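Local coordinates for alpha-glucosidase YIHQ (Escherichia coli, PDB 5AEG), which hydrolyses sulfoquinovosyl diacylglycerides and simple sulfoquinovosides to release sulfoquinovose, which the bacterium degrades by sulfoglycolysis for carbon and sulfur, at residues Q166-C169 / K170-G174; F139-G143 / K144-L148; K321-Q325 / E326-F330; I555-F558 / A559-T563; E381-A384 / W385-V389. All coordinates share one frame; numbering follows the deposited sequence.

All five contacts are local, between residues a few positions apart. Contacts 1 and 2 belong to the N-terminal galactose mutarotase-like part, contacts 3, 4 and 5 to the TIM-barrel domain. None touches another: even contacts 3 and 4, with centres 20 Å apart, keep about 12 Å between their nearest atoms. Contact 1 comes close to the active site, the side chain of Ala-173 lying about 8 Å from that of the probable proton donor Asp-472. From the barrel, side-chain distances are about 10 Å from Phe-386 (contact 5) to the nucleophile Asp-405, 8 Å from Phe-330 (contact 3) to substrate-binding Gln-288, and 10 Å from Phe-558 (contact 4) to His-537. Contact 2 is remote from these sites.

Contact 1 (Q166-C169 / K170-G174); sequences QADC and KENAG
A first torsion of -88° and a nearly flat second one of -11° bring the carboxylate of Asp-168 round to the chain that follows the helix, where OD1 takes the N-H of Gly-174 at 2.9 Å. The donor comes from above the carboxylate plane. Glycine suits this place, since a side chain on residue 174 would run into OD1. A water lies 2.7 Å from Asp-168 OD1 and within bonding distance of Asn-172 O, and probably helps to tie the carboxylate to the turn. The other carboxylate oxygen forms a salt bridge with Lys-159.

Ala-167 O is the second acceptor of the turn: Lys-170 N and Ala-173 N, each 3.2 Å away, reach it from opposite faces of its carbonyl plane. Methyl groups meet beside it, Ala-167 CB lying 4.0 Å from Ala-173 CB, and small residues permit the close fold. Between them Glu-171 and Asn-172 both have positive phi, a conformation that asparagine adopts readily, and Asn-172 ND2 is bonded to Asn-54 O. The chain thus leaves helix 162-169 in a tight reversal, and Ala-173 and Gly-174 make backbone bonds to Val-155 and Arg-157, which precede that helix and follow strand 145-148.

Contact 2 (F139-G143 / K144-L148); sequences FDLRG and KPFPL
Leu-141 O is met by two groups from farther along the chain: Lys-144 N, through a weak hydrogen bond of 3.3 Å, and Phe-146 CE1, at 3.5 Å. The first closes a type II beta turn from Leu-141 to Lys-144. Gly-143 takes its third position with phi 105°, where a side chain would jam against the preceding carbonyl.

An Asx turn leads into it, with Asp-140 OD1 accepting from Arg-142 N at 3.1 Å. The same oxygen accepts from Ile-129 N, joining the loop to strand 129-133. An arginine suits position 142 because its guanidinium can reach several carbonyls at once, among them those of Ala-209 and Gln-124. Lys-144 turns its amino end to the ring of Tyr-177 in a cation-pi contact.

Beyond the turn, strand 145-148 runs beside strand 203-206, and Phe-146 points its side chain back toward the loop. Its chi1 of -64° sets the ring against Leu-141; both residues are apolar and buried. Leu-141 CB approaches the rim at CE1, 3.6 Å away. The CD2 branch covers one face in a CH-pi contact, 4.0 Å from the centroid and displaced toward the rim, with Phe-146 CZ its nearest ring atom at 3.7 Å.

Contact 3 (K321-Q325 / E326-F330); sequences KQWNQ and EGVQF
Trp-323 and Glu-326 lose the most surface to this contact. The indole of Trp-323 meets Phe-330 at its edge, CZ3 lying 3.7 Å from Phe-330 CD1, while Trp-323 CB rests 3.9 Å from Val-328 CB. A large flat apolar group suits this buried place, and NE1, its one polar atom, bonds to Gln-269 OE1. Leu-272 of helix 265-277 touches both Trp-323 and Val-328.

The backbone oxygen of Trp-323 takes the N-H of Val-328 at 2.9 Å, and Asn-324 O takes that of Gly-327, also at 2.9 Å but straighter (161° at the hydrogen). Together these bonds make the Schellman motif that ends helix 316-325. Gly-327 is its C-prime residue, with a positive phi that would press a side chain against the preceding carbonyl. The chain then enters strand 329-334, the next parallel barrel strand beside 282-286.

Glu-326 extends beyond CG alongside Gln-322, pointing the same way, the carboxylate and amide planes 60° apart. Its CG passes 3.4 Å from Gln-322 O, and OE1 stands at the indole edge, 4.0 Å from Trp-323 CD1. One water receives from Gln-322 NE2 and donates to Glu-326 OE1, and this oxygen also forms a salt bridge with Arg-276.

Contact 4 (I555-F558 / A559-T563); sequences IAHF and ARMTT
Met-561 folds its side chain back over the imidazole of His-557, one helical turn earlier. CB sits 3.8 Å from His-557 O, the carbonyl that also accepts the backbone N-H of Met-561. From there chi1 of -52° carries CG above the ring, 3.5 Å from NE2 and 3.9 Å from the centroid, as a CH-pi contact over one face. SD, which the bent chain takes onward, stands obliquely to the same ring at 4.8 Å from its centroid. The long, supple methionine side chain can thus follow the imidazole and still pack on Cys-525 and Asp-526 of helix 518-528. His-557 NE2 itself has weak hydrogen bonds to Asp-526 OD1 and Leu-522 O, which probably help to fix the rotation of the ring.

Both residues belong to helix 552-567, which follows the last barrel strand, 534-536, and lies against helices 518-528 and 265-277. Phe-558 fills that packing, touching Cys-525 and Met-275. Its carbonyl oxygen is gripped twice: Thr-562 N bonds at 2.8 Å from one side of the carbonyl plane, and Thr-562 OG1 at 2.7 Å from the other. A chi1 of 61° puts the hydroxyl between backbone N and carbonyl carbon, from which it bends back to the preceding turn. Thr-563, with a different chi1 (-59°), also bonds from OG1 to Ala-559 O at 2.8 Å. These hydroxyls spend their protons inside the helix, and each can therefore accept from outside: Lys-281 supplies its backbone N to Thr-562 OG1 and its NZ to Thr-563 OG1.

Contact 5 (E381-A384 / W385-V389); sequences EAYA and WFKEV
This is side-chain packing along successive turns of one helix, 380-395, on the outside of the barrel and chiefly between Tyr-383 and Lys-387. The aliphatic part of the lysine does the touching: its CE comes 3.6 Å from CE1 of the tyrosine, neither squarely over the ring nor in its plane. A bend at chi3 (52°) brings CE to that position, and a second at chi4 (64°) sets the direction of NZ. Lysine and tyrosine suit the place because each joins an apolar stem to a polar end, and both ends find acids on helix 422-444: Lys-387 NZ forms a salt bridge with Glu-443, and Tyr-383 OH a hydrogen bond with Glu-439. Beneath them the backbone bond from Lys-387 N to Tyr-383 O, 2.9 Å and nearly straight at 169°, holds the two residues one turn apart.

In the TIM barrel the helix precedes strand 401-404, and its neighbours 343-351 and 422-444 are met by different side chains. Trp-385 serves the former. Its CB presses on the previous turn, 3.2 Å from Glu-381 O, and the indole edge at CE3 meets Ala-382 O in the ring plane at 3.6 Å. Val-389 CG2 lies over one indole face, offset toward the rim. The ring also meets that of Tyr-353 and touches Ala-348, while NE1 makes a weak hydrogen bond to Glu-347 OE1.

Contact 1 (Q166-C169 / K170-G174)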
# COMPACT_ATOMS: atom_id res chain seq x y z
N GLN A 166 12.62 -4.84 -21.15
CA GLN A 166 12.84 -3.47 -21.62
C GLN A 166 13.15 -2.42 -20.53
O GLN A 166 14.12 -1.61 -20.63
CB GLN A 166 11.63 -2.97 -22.43
CG GLN A 166 11.39 -3.71 -23.71
CD GLN A 166 10.18 -3.19 -24.45
OE1 GLN A 166 9.03 -3.48 -24.10
NE2 GLN A 166 10.41 -2.31 -25.36
N ALA A 167 12.36 -2.44 -19.44
CA ALA A 167 12.54 -1.49 -18.36
C ALA A 167 13.90 -1.77 -17.67
O ALA A 167 14.53 -0.86 -17.22
CB ALA A 167 11.40 -1.64 -17.35
N ASP A 168 14.26 -3.03 -17.56
CA ASP A 168 15.56 -3.42 -16.92
C ASP A 168 16.78 -2.97 -17.76
O ASP A 168 17.83 -2.76 -17.20
CB ASP A 168 15.66 -4.94 -16.75
CG ASP A 168 15.06 -5.44 -15.44
OD1 ASP A 168 14.77 -4.59 -14.58
OD2 ASP A 168 14.93 -6.70 -15.29
N CYS A 169 16.64 -2.84 -19.07
CA CYS A 169 17.73 -2.33 -19.88
C CYS A 169 18.05 -0.89 -19.54
O CYS A 169 19.15 -0.50 -19.70
CB CYS A 169 17.43 -2.51 -21.35
SG CYS A 169 17.49 -4.27 -21.82
N LYS A 170 17.10 -0.15 -18.98
CA LYS A 170 17.21 1.27 -18.65
C LYS A 170 17.04 1.35 -17.10
O LYS A 170 15.98 1.34 -16.58
CB LYS A 170 16.03 1.86 -19.42
CG LYS A 170 15.85 3.35 -19.44
CD LYS A 170 14.47 3.71 -20.04
CE LYS A 170 13.33 3.61 -19.02
NZ LYS A 170 12.19 4.56 -19.26
N GLU A 171 18.09 1.42 -16.34
CA GLU A 171 17.96 1.77 -14.90
C GLU A 171 17.25 0.78 -14.01
O GLU A 171 16.70 1.16 -13.01
CB GLU A 171 17.36 3.17 -14.71
CG GLU A 171 18.24 4.26 -15.31
CD GLU A 171 19.13 5.01 -14.30
OE1 GLU A 171 19.71 4.41 -13.35
OE2 GLU A 171 19.25 6.23 -14.51
N ASN A 172 17.36 -0.48 -14.35
CA ASN A 172 16.99 -1.59 -13.48
C ASN A 172 15.53 -1.41 -13.08
O ASN A 172 15.14 -1.73 -11.93
CB ASN A 172 17.86 -1.57 -12.20
CG ASN A 172 17.83 -2.86 -11.49
OD1 ASN A 172 17.93 -3.89 -12.13
ND2 ASN A 172 17.71 -2.86 -10.17
N ALA A 173 14.71 -0.93 -14.01
CA ALA A 173 13.33 -0.51 -13.67
C ALA A 173 12.24 -1.57 -13.79
O ALA A 173 11.04 -1.26 -13.44
CB ALA A 173 12.95 0.73 -14.46
N GLY A 174 12.58 -2.75 -14.25
CA GLY A 174 11.58 -3.82 -14.50
C GLY A 174 11.03 -4.33 -13.16
O GLY A 174 9.85 -4.69 -13.06
O HOH W 1 14.80 -4.57 -11.87

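Contact 2 (F139-G143 / K144-L148)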
# COMPACT_ATOMS: atom_id res chain seq x y z
N PHE A 139 -0.61 -13.10 -2.89
CA PHE A 139 -1.33 -12.72 -1.68
C PHE A 139 -0.88 -13.71 -0.63
O PHE A 139 -0.23 -13.31 0.36
CB PHE A 139 -2.87 -12.70 -1.92
CG PHE A 139 -3.68 -12.47 -0.67
CD1 PHE A 139 -3.28 -11.55 0.33
CD2 PHE A 139 -4.87 -13.20 -0.48
CE1 PHE A 139 -4.01 -11.38 1.51
CE2 PHE A 139 -5.62 -13.03 0.67
CZ PHE A 139 -5.21 -12.09 1.66
N ASP A 140 -1.26 -15.00 -0.79
CA ASP A 140 -0.60 -16.05 0.02
C ASP A 140 0.87 -15.98 -0.29
O ASP A 140 1.27 -16.20 -1.43
CB ASP A 140 -1.12 -17.40 -0.35
CG ASP A 140 -0.52 -18.55 0.50
OD1 ASP A 140 0.19 -18.36 1.48
OD2 ASP A 140 -0.81 -19.68 0.13
N LEU A 141 1.71 -15.71 0.71
CA LEU A 141 3.15 -15.60 0.50
C LEU A 141 3.95 -16.89 0.69
O LEU A 141 5.19 -16.98 0.43
CB LEU A 141 3.68 -14.56 1.51
CG LEU A 141 3.02 -13.19 1.55
CD1 LEU A 141 3.63 -12.25 2.55
CD2 LEU A 141 3.00 -12.55 0.21
N ARG A 142 3.27 -17.94 1.12
CA ARG A 142 3.99 -19.24 1.35
C ARG A 142 4.65 -19.83 0.15
O ARG A 142 4.10 -19.83 -0.92
CB ARG A 142 3.06 -20.29 2.03
CG ARG A 142 3.87 -21.35 2.80
CD ARG A 142 4.29 -20.84 4.16
NE ARG A 142 5.26 -21.68 4.84
CZ ARG A 142 4.94 -22.79 5.50
NH1 ARG A 142 3.67 -23.20 5.55
NH2 ARG A 142 5.90 -23.47 6.13
N GLY A 143 5.89 -20.30 0.31
CA GLY A 143 6.64 -20.81 -0.80
C GLY A 143 7.74 -19.88 -1.31
O GLY A 143 8.58 -20.31 -2.06
N LYS A 144 7.79 -18.63 -0.85
CA LYS A 144 8.73 -17.67 -1.41
C LYS A 144 9.32 -16.79 -0.35
O LYS A 144 8.69 -16.55 0.72
CB LYS A 144 7.98 -16.72 -2.38
CG LYS A 144 7.35 -17.36 -3.61
CD LYS A 144 8.44 -17.75 -4.59
CE LYS A 144 8.55 -16.78 -5.77
NZ LYS A 144 9.46 -17.34 -6.83
N PRO A 145 10.48 -16.17 -0.67
CA PRO A 145 11.05 -15.14 0.14
C PRO A 145 10.68 -13.74 -0.32
O PRO A 145 10.49 -13.49 -1.50
CB PRO A 145 12.58 -15.43 0.02
CG PRO A 145 12.71 -15.85 -1.46
CD PRO A 145 11.45 -16.65 -1.69
N PHE A 146 10.57 -12.85 0.65
CA PHE A 146 10.20 -11.44 0.42
C PHE A 146 11.18 -10.52 1.11
O PHE A 146 11.04 -10.18 2.31
CB PHE A 146 8.76 -11.14 0.82
CG PHE A 146 7.77 -11.90 -0.02
CD1 PHE A 146 7.48 -13.22 0.31
CD2 PHE A 146 7.16 -11.32 -1.12
CE1 PHE A 146 6.62 -13.96 -0.45
CE2 PHE A 146 6.32 -12.08 -1.93
CZ PHE A 146 6.07 -13.41 -1.61
N PRO A 147 12.15 -10.03 0.34
CA PRO A 147 12.83 -8.84 0.78
C PRO A 147 11.82 -7.71 1.04
O PRO A 147 10.88 -7.47 0.23
CB PRO A 147 13.72 -8.47 -0.43
CG PRO A 147 13.95 -9.81 -1.10
CD PRO A 147 12.56 -10.42 -1.00
N LEU A 148 12.08 -6.97 2.10
CA LEU A 148 11.26 -5.87 2.57
C LEU A 148 12.06 -4.56 2.57
O LEU A 148 12.69 -4.14 3.60
CB LEU A 148 10.78 -6.16 4.00
CG LEU A 148 9.91 -7.45 4.06
CD1 LEU A 148 9.60 -7.78 5.53
CD2 LEU A 148 8.60 -7.41 3.23

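Contact 3 (K321-Q325 / E326-F330)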
# COMPACT_ATOMS: atom_id res chain seq x y z
N LYS A 321 -14.40 27.59 -5.35
CA LYS A 321 -15.65 27.94 -4.62
C LYS A 321 -16.88 27.62 -5.43
O LYS A 321 -17.81 26.99 -4.94
CB LYS A 321 -15.65 29.41 -4.17
CG LYS A 321 -14.51 29.76 -3.22
CD LYS A 321 -14.73 29.22 -1.81
CE LYS A 321 -13.52 29.39 -0.86
NZ LYS A 321 -12.57 28.19 -0.83
N GLN A 322 -16.85 27.99 -6.69
CA GLN A 322 -17.94 27.71 -7.58
C GLN A 322 -18.18 26.18 -7.69
O GLN A 322 -19.31 25.65 -7.59
CB GLN A 322 -17.63 28.36 -8.92
CG GLN A 322 -18.61 28.02 -10.04
CD GLN A 322 -18.24 28.66 -11.38
OE1 GLN A 322 -17.79 29.83 -11.41
NE2 GLN A 322 -18.44 27.91 -12.52
N TRP A 323 -17.08 25.44 -7.88
CA TRP A 323 -17.24 23.97 -7.99
C TRP A 323 -17.81 23.38 -6.71
O TRP A 323 -18.71 22.51 -6.75
CB TRP A 323 -15.85 23.30 -8.39
CG TRP A 323 -15.42 23.53 -9.82
CD1 TRP A 323 -16.19 23.78 -10.88
CD2 TRP A 323 -14.06 23.51 -10.32
NE1 TRP A 323 -15.43 23.90 -12.02
CE2 TRP A 323 -14.12 23.76 -11.69
CE3 TRP A 323 -12.81 23.31 -9.72
CZ2 TRP A 323 -12.99 23.75 -12.50
CZ3 TRP A 323 -11.67 23.36 -10.54
CH2 TRP A 323 -11.78 23.58 -11.90
N ASN A 324 -17.32 23.86 -5.57
CA ASN A 324 -17.80 23.35 -4.29
C ASN A 324 -19.31 23.60 -4.18
O ASN A 324 -20.08 22.70 -3.85
CB ASN A 324 -17.07 23.99 -3.14
CG ASN A 324 -15.66 23.56 -3.01
OD1 ASN A 324 -15.09 22.63 -3.71
ND2 ASN A 324 -15.04 24.21 -2.11
N GLN A 325 -19.76 24.80 -4.55
CA GLN A 325 -21.23 25.06 -4.65
C GLN A 325 -22.02 24.10 -5.44
O GLN A 325 -23.18 23.89 -5.12
CB GLN A 325 -21.54 26.47 -5.16
CG GLN A 325 -21.40 27.49 -4.02
CD GLN A 325 -21.19 28.92 -4.53
OE1 GLN A 325 -21.63 29.26 -5.63
NE2 GLN A 325 -20.54 29.77 -3.72
N GLU A 326 -21.43 23.52 -6.48
CA GLU A 326 -22.07 22.52 -7.32
C GLU A 326 -21.77 21.06 -6.90
O GLU A 326 -22.00 20.13 -7.68
CB GLU A 326 -21.57 22.71 -8.74
CG GLU A 326 -21.86 24.10 -9.31
CD GLU A 326 -21.14 24.36 -10.62
OE1 GLU A 326 -20.23 23.57 -11.05
OE2 GLU A 326 -21.47 25.42 -11.21
N GLY A 327 -21.21 20.84 -5.73
CA GLY A 327 -20.91 19.45 -5.29
C GLY A 327 -19.62 18.81 -5.88
O GLY A 327 -19.54 17.60 -6.02
N VAL A 328 -18.61 19.64 -6.20
CA VAL A 328 -17.34 19.18 -6.82
C VAL A 328 -16.22 19.72 -5.98
O VAL A 328 -16.05 20.95 -5.77
CB VAL A 328 -17.23 19.66 -8.27
CG1 VAL A 328 -15.94 19.26 -8.96
CG2 VAL A 328 -18.41 19.18 -9.08
N GLN A 329 -15.44 18.78 -5.49
CA GLN A 329 -14.20 19.09 -4.74
C GLN A 329 -13.01 19.22 -5.68
O GLN A 329 -13.02 18.68 -6.81
CB GLN A 329 -13.96 17.96 -3.75
CG GLN A 329 -14.95 17.90 -2.60
CD GLN A 329 -14.78 19.08 -1.62
OE1 GLN A 329 -13.70 19.53 -1.37
NE2 GLN A 329 -15.85 19.61 -1.18
N PHE A 330 -11.98 19.96 -5.24
CA PHE A 330 -10.76 20.10 -6.02
C PHE A 330 -9.65 19.42 -5.26
O PHE A 330 -9.44 19.67 -4.05
CB PHE A 330 -10.34 21.59 -6.23
CG PHE A 330 -9.13 21.72 -7.07
CD1 PHE A 330 -9.20 21.49 -8.43
CD2 PHE A 330 -7.91 21.98 -6.50
CE1 PHE A 330 -8.05 21.57 -9.21
CE2 PHE A 330 -6.76 22.06 -7.29
CZ PHE A 330 -6.84 21.83 -8.62
O HOH W 2 -19.13 24.76 -12.90

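Contact 4 (I555-F558 / A559-T563)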
# COMPACT_ATOMS: atom_id res chain seq x y z
N ILE A 555 -18.21 7.76 -22.26
CA ILE A 555 -18.86 8.65 -21.32
C ILE A 555 -20.13 7.98 -20.72
O ILE A 555 -20.36 8.04 -19.50
CB ILE A 555 -19.23 10.05 -21.99
CG1 ILE A 555 -17.92 10.84 -22.30
CG2 ILE A 555 -20.05 10.87 -21.05
CD1 ILE A 555 -18.09 11.96 -23.30
N ALA A 556 -20.95 7.34 -21.58
CA ALA A 556 -22.16 6.71 -21.05
C ALA A 556 -21.78 5.54 -20.09
O ALA A 556 -22.54 5.17 -19.18
CB ALA A 556 -23.02 6.16 -22.20
N HIS A 557 -20.67 4.87 -20.41
CA HIS A 557 -20.15 3.82 -19.53
C HIS A 557 -19.81 4.34 -18.16
O HIS A 557 -20.28 3.77 -17.14
CB HIS A 557 -18.97 3.05 -20.16
CG HIS A 557 -18.56 1.89 -19.35
ND1 HIS A 557 -19.27 0.71 -19.34
CD2 HIS A 557 -17.60 1.77 -18.39
CE1 HIS A 557 -18.70 -0.12 -18.47
NE2 HIS A 557 -17.72 0.51 -17.88
N PHE A 558 -19.04 5.44 -18.06
CA PHE A 558 -18.83 6.15 -16.81
C PHE A 558 -20.17 6.57 -16.14
O PHE A 558 -20.30 6.50 -14.88
CB PHE A 558 -17.85 7.34 -17.04
CG PHE A 558 -16.40 6.92 -17.00
CD1 PHE A 558 -15.77 6.31 -18.09
CD2 PHE A 558 -15.73 7.00 -15.79
CE1 PHE A 558 -14.45 5.89 -18.00
CE2 PHE A 558 -14.43 6.59 -15.70
CZ PHE A 558 -13.81 6.02 -16.78
N ALA A 559 -21.13 7.06 -16.94
CA ALA A 559 -22.45 7.44 -16.36
C ALA A 559 -23.09 6.18 -15.65
O ALA A 559 -23.45 6.27 -14.50
CB ALA A 559 -23.40 8.05 -17.41
N ARG A 560 -23.09 5.05 -16.31
CA ARG A 560 -23.68 3.81 -15.76
C ARG A 560 -22.96 3.35 -14.51
O ARG A 560 -23.58 3.12 -13.48
CB ARG A 560 -23.68 2.72 -16.82
CG ARG A 560 -24.07 1.28 -16.33
CD ARG A 560 -23.69 0.17 -17.34
NE ARG A 560 -23.94 -1.17 -16.79
CZ ARG A 560 -25.15 -1.70 -16.57
NH1 ARG A 560 -26.24 -1.06 -16.93
NH2 ARG A 560 -25.29 -2.88 -16.00
N MET A 561 -21.62 3.30 -14.56
CA MET A 561 -20.89 2.72 -13.41
C MET A 561 -20.73 3.64 -12.29
O MET A 561 -20.69 3.17 -11.12
CB MET A 561 -19.53 2.09 -13.86
CG MET A 561 -19.64 1.09 -15.01
SD MET A 561 -20.95 -0.15 -14.85
CE MET A 561 -20.31 -1.12 -13.50
N THR A 562 -20.68 4.96 -12.53
CA THR A 562 -20.77 5.89 -11.42
C THR A 562 -22.14 5.88 -10.76
O THR A 562 -22.23 6.15 -9.56
CB THR A 562 -20.34 7.34 -11.75
OG1 THR A 562 -21.18 7.90 -12.76
CG2 THR A 562 -18.90 7.34 -12.24
N THR A 563 -23.18 5.59 -11.53
CA THR A 563 -24.51 5.43 -10.90
C THR A 563 -24.54 4.16 -10.07
O THR A 563 -25.13 4.16 -9.03
CB THR A 563 -25.60 5.44 -11.96
OG1 THR A 563 -25.50 6.66 -12.64
CG2 THR A 563 -26.93 5.40 -11.35

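Contact 5 (E381-A384 / W385-V389)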
# COMPACT_ATOMS: atom_id res chain seq x y z
N GLU A 381 11.89 21.21 12.75
CA GLU A 381 11.47 22.49 12.19
C GLU A 381 11.13 22.34 10.71
O GLU A 381 10.22 23.00 10.22
CB GLU A 381 12.57 23.54 12.36
CG GLU A 381 12.86 23.87 13.81
CD GLU A 381 14.23 24.53 13.95
OE1 GLU A 381 14.54 25.45 13.14
OE2 GLU A 381 14.98 24.11 14.86
N ALA A 382 11.88 21.49 10.01
CA ALA A 382 11.58 21.24 8.58
C ALA A 382 10.19 20.55 8.44
O ALA A 382 9.40 20.90 7.55
CB ALA A 382 12.66 20.41 7.97
N TYR A 383 9.92 19.60 9.35
CA TYR A 383 8.64 18.88 9.44
C TYR A 383 7.50 19.82 9.67
O TYR A 383 6.53 19.80 8.90
CB TYR A 383 8.70 17.81 10.51
CG TYR A 383 7.46 17.00 10.69
CD1 TYR A 383 6.42 17.46 11.48
CD2 TYR A 383 7.31 15.77 10.07
CE1 TYR A 383 5.27 16.71 11.68
CE2 TYR A 383 6.15 15.01 10.24
CZ TYR A 383 5.12 15.47 11.03
OH TYR A 383 3.98 14.71 11.19
N ALA A 384 7.64 20.68 10.69
CA ALA A 384 6.69 21.77 10.99
C ALA A 384 6.45 22.69 9.83
O ALA A 384 5.29 23.05 9.53
CB ALA A 384 7.14 22.62 12.20
N TRP A 385 7.54 23.06 9.19
CA TRP A 385 7.53 23.96 8.03
C TRP A 385 6.74 23.36 6.87
O TRP A 385 5.98 24.02 6.24
CB TRP A 385 8.96 24.21 7.55
CG TRP A 385 9.15 24.87 6.17
CD1 TRP A 385 8.90 26.18 5.81
CD2 TRP A 385 9.60 24.23 4.98
NE1 TRP A 385 9.19 26.37 4.48
CE2 TRP A 385 9.62 25.19 3.95
CE3 TRP A 385 10.04 22.94 4.69
CZ2 TRP A 385 10.04 24.89 2.68
CZ3 TRP A 385 10.45 22.65 3.43
CH2 TRP A 385 10.45 23.62 2.43
N PHE A 386 7.05 22.10 6.54
CA PHE A 386 6.41 21.46 5.41
C PHE A 386 4.94 21.19 5.70
O PHE A 386 4.10 21.33 4.83
CB PHE A 386 7.17 20.18 5.02
CG PHE A 386 7.08 19.85 3.58
CD1 PHE A 386 7.41 20.78 2.62
CD2 PHE A 386 6.63 18.62 3.16
CE1 PHE A 386 7.40 20.46 1.28
CE2 PHE A 386 6.53 18.32 1.81
CZ PHE A 386 6.93 19.21 0.86
N LYS A 387 4.61 20.83 6.93
CA LYS A 387 3.22 20.78 7.33
C LYS A 387 2.49 22.14 7.11
O LYS A 387 1.34 22.19 6.71
CB LYS A 387 3.14 20.25 8.74
CG LYS A 387 1.74 20.31 9.35
CD LYS A 387 1.56 19.20 10.38
CE LYS A 387 2.61 19.07 11.48
NZ LYS A 387 2.63 20.27 12.33
N GLU A 388 3.17 23.27 7.35
CA GLU A 388 2.57 24.59 7.08
C GLU A 388 2.40 24.87 5.63
O GLU A 388 1.43 25.53 5.22
CB GLU A 388 3.36 25.79 7.74
CG GLU A 388 3.29 25.73 9.27
CD GLU A 388 1.88 25.83 9.86
OE1 GLU A 388 1.14 26.72 9.36
OE2 GLU A 388 1.51 25.04 10.81
N VAL A 389 3.34 24.38 4.84
CA VAL A 389 3.17 24.44 3.41
C VAL A 389 1.84 23.78 3.03
O VAL A 389 1.07 24.35 2.25
CB VAL A 389 4.33 23.79 2.64
CG1 VAL A 389 4.01 23.60 1.18
CG2 VAL A 389 5.60 24.65 2.74